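Local coordinates for protein peroxiredoxin 6 (Arenicola marina, PDB 2V2G) that probably reduces hydrogen peroxide and organic hydroperoxides to water and alcohols as a thiol-specific peroxidase, at residues V33-P38 against T47-V52. The protein carries 1 engineered substitution. Sequence-based numbering, arbitrary orientation.
Sequences VLFSHP and TELGRV
Phe35, on strand 31-36, and Leu49, on helix 43-54, meet across a strand-to-helix gap in which the closest alpha carbons, His37 CA and Glu48 CA, are 8.7 Å apart; side chains, with no hydrogen bond, fill it. The CB of Phe35 already points toward the helix, and with CG between the backbone N and the carbonyl carbon (chi1 63°) its long, flat, apolar side chain spans the gap. Leu49 CD1 meets the ring edge, near its plane, 3.7 Å from Phe35 CE2, while both methyls of Val52, CG1 and CG2, come obliquely from one side of the ring, each 4.0 Å from Phe35 CZ. Branched aliphatic residues one helical turn apart suit this place, since together they pack on one edge and one side of a single ring. The fork of Leu49 also takes His37, with Leu49 CD1 3.9 Å from His37 ND1 and Leu49 CD2 4.1 Å from His37 CE1. An alanine in place of Phe35 would probably open a gap beside Leu49 and Val52, and cost Val52 its partner on this strand. Histidine suits its site by packing against Leu49 while turning NE2 to Asp40; its side chain lies near engineered Ser45, at the predicted peroxidatic cysteine position. Oily contacts thus seat the helix carrying that position on the central sheet of the thioredoxin fold.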
loop_
_atom_site.group_PDB
_atom_site.type_symbol
_atom_site.label_atom_id
_atom_site.label_comp_id
_atom_site.label_asym_id
_atom_site.label_seq_id
_atom_site.Cartn_x
_atom_site.Cartn_y
_atom_site.Cartn_z
ATOM N N VAL A 33 -8.153 -10.621 4.612
ATOM C CA VAL A 33 -7.099 -10.111 3.730
ATOM C C VAL A 33 -7.024 -11.038 2.522
ATOM O O VAL A 33 -6.726 -12.242 2.703
ATOM C CB VAL A 33 -5.681 -10.041 4.396
ATOM C CG1 VAL A 33 -4.591 -9.770 3.357
ATOM C CG2 VAL A 33 -5.695 -8.949 5.474
ATOM N N LEU A 34 -7.371 -10.519 1.350
ATOM C CA LEU A 34 -7.141 -11.195 0.091
ATOM C C LEU A 34 -5.871 -10.663 -0.529
ATOM O O LEU A 34 -5.726 -9.452 -0.681
ATOM C CB LEU A 34 -8.338 -10.974 -0.883
ATOM C CG LEU A 34 -8.245 -11.450 -2.314
ATOM C CD1 LEU A 34 -7.968 -12.921 -2.298
ATOM C CD2 LEU A 34 -9.604 -11.172 -3.057
ATOM N N PHE A 35 -4.940 -11.540 -0.883
ATOM C CA PHE A 35 -3.674 -11.075 -1.472
ATOM C C PHE A 35 -3.345 -11.929 -2.650
ATOM O O PHE A 35 -3.643 -13.137 -2.647
ATOM C CB PHE A 35 -2.562 -11.056 -0.449
ATOM C CG PHE A 35 -2.181 -12.364 0.133
ATOM C CD1 PHE A 35 -2.966 -12.948 1.100
ATOM C CD2 PHE A 35 -0.959 -12.939 -0.216
ATOM C CE1 PHE A 35 -2.607 -14.222 1.676
ATOM C CE2 PHE A 35 -0.563 -14.140 0.374
ATOM C CZ PHE A 35 -1.376 -14.762 1.320
ATOM N N SER A 36 -2.829 -11.318 -3.709
ATOM C CA SER A 36 -2.502 -12.040 -4.915
ATOM C C SER A 36 -0.989 -12.115 -5.127
ATOM O O SER A 36 -0.195 -11.372 -4.538
ATOM C CB SER A 36 -3.146 -11.400 -6.143
ATOM O OG SER A 36 -2.589 -10.105 -6.354
ATOM N N HIS A 37 -0.606 -13.023 -6.027
ATOM C CA HIS A 37 0.730 -13.116 -6.535
ATOM C C HIS A 37 0.746 -13.560 -8.000
ATOM O O HIS A 37 -0.222 -14.136 -8.496
ATOM C CB HIS A 37 1.589 -14.088 -5.706
ATOM C CG HIS A 37 1.139 -15.515 -5.819
ATOM N ND1 HIS A 37 0.092 -16.021 -5.078
ATOM C CD2 HIS A 37 1.597 -16.541 -6.576
ATOM C CE1 HIS A 37 -0.105 -17.291 -5.419
ATOM N NE2 HIS A 37 0.774 -17.626 -6.347
ATOM N N PRO A 38 1.820 -13.219 -8.736
ATOM C CA PRO A 38 1.787 -13.440 -10.205
ATOM C C PRO A 38 1.723 -14.881 -10.684
ATOM O O PRO A 38 0.905 -15.198 -11.533
ATOM C CB PRO A 38 3.038 -12.692 -10.706
ATOM C CG PRO A 38 3.378 -11.752 -9.609
ATOM C CD PRO A 38 2.994 -12.406 -8.331
ATOM N N THR A 47 8.744 -16.683 -1.127
ATOM C CA THR A 47 9.086 -15.966 0.121
ATOM C C THR A 47 7.886 -15.274 0.791
ATOM O O THR A 47 7.795 -15.207 2.014
ATOM C CB THR A 47 10.247 -14.923 -0.074
ATOM O OG1 THR A 47 9.793 -13.766 -0.780
ATOM C CG2 THR A 47 11.434 -15.589 -0.811
ATOM N N GLU A 48 6.974 -14.704 -0.024
ATOM C CA GLU A 48 5.812 -13.993 0.499
ATOM C C GLU A 48 4.779 -14.905 1.157
ATOM O O GLU A 48 4.397 -14.680 2.341
ATOM C CB GLU A 48 5.148 -13.191 -0.601
ATOM C CG GLU A 48 5.949 -11.996 -1.000
ATOM C CD GLU A 48 5.157 -11.185 -2.024
ATOM O OE1 GLU A 48 4.609 -11.832 -2.916
ATOM O OE2 GLU A 48 5.029 -9.955 -1.861
ATOM N N LEU A 49 4.360 -15.940 0.441
ATOM C CA LEU A 49 3.401 -16.897 1.041
ATOM C C LEU A 49 4.048 -17.604 2.226
ATOM O O LEU A 49 3.382 -17.910 3.208
ATOM C CB LEU A 49 2.818 -17.855 -0.011
ATOM C CG LEU A 49 1.622 -17.271 -0.767
ATOM C CD1 LEU A 49 1.931 -16.082 -1.634
ATOM C CD2 LEU A 49 0.946 -18.374 -1.609
ATOM N N GLY A 50 5.351 -17.830 2.198
ATOM C CA GLY A 50 6.017 -18.428 3.354
ATOM C C GLY A 50 6.048 -17.522 4.560
ATOM O O GLY A 50 5.877 -17.944 5.711
ATOM N N ARG A 51 6.266 -16.227 4.323
ATOM C CA ARG A 51 6.141 -15.226 5.359
ATOM C C ARG A 51 4.757 -15.192 5.988
ATOM O O ARG A 51 4.632 -14.999 7.202
ATOM C CB ARG A 51 6.572 -13.847 4.850
ATOM C CG ARG A 51 6.590 -12.793 5.905
ATOM C CD ARG A 51 7.442 -13.148 7.121
ATOM N NE ARG A 51 7.613 -12.049 8.081
ATOM C CZ ARG A 51 7.891 -12.235 9.351
ATOM N NH1 ARG A 51 8.017 -13.452 9.815
ATOM N NH2 ARG A 51 8.011 -11.178 10.149
ATOM N N VAL A 52 3.718 -15.268 5.151
ATOM C CA VAL A 52 2.357 -15.292 5.672
ATOM C C VAL A 52 2.132 -16.515 6.590
ATOM O O VAL A 52 1.563 -16.352 7.678
ATOM C CB VAL A 52 1.317 -15.161 4.548
ATOM C CG1 VAL A 52 -0.095 -15.223 5.128
ATOM C CG2 VAL A 52 1.515 -13.810 3.839
#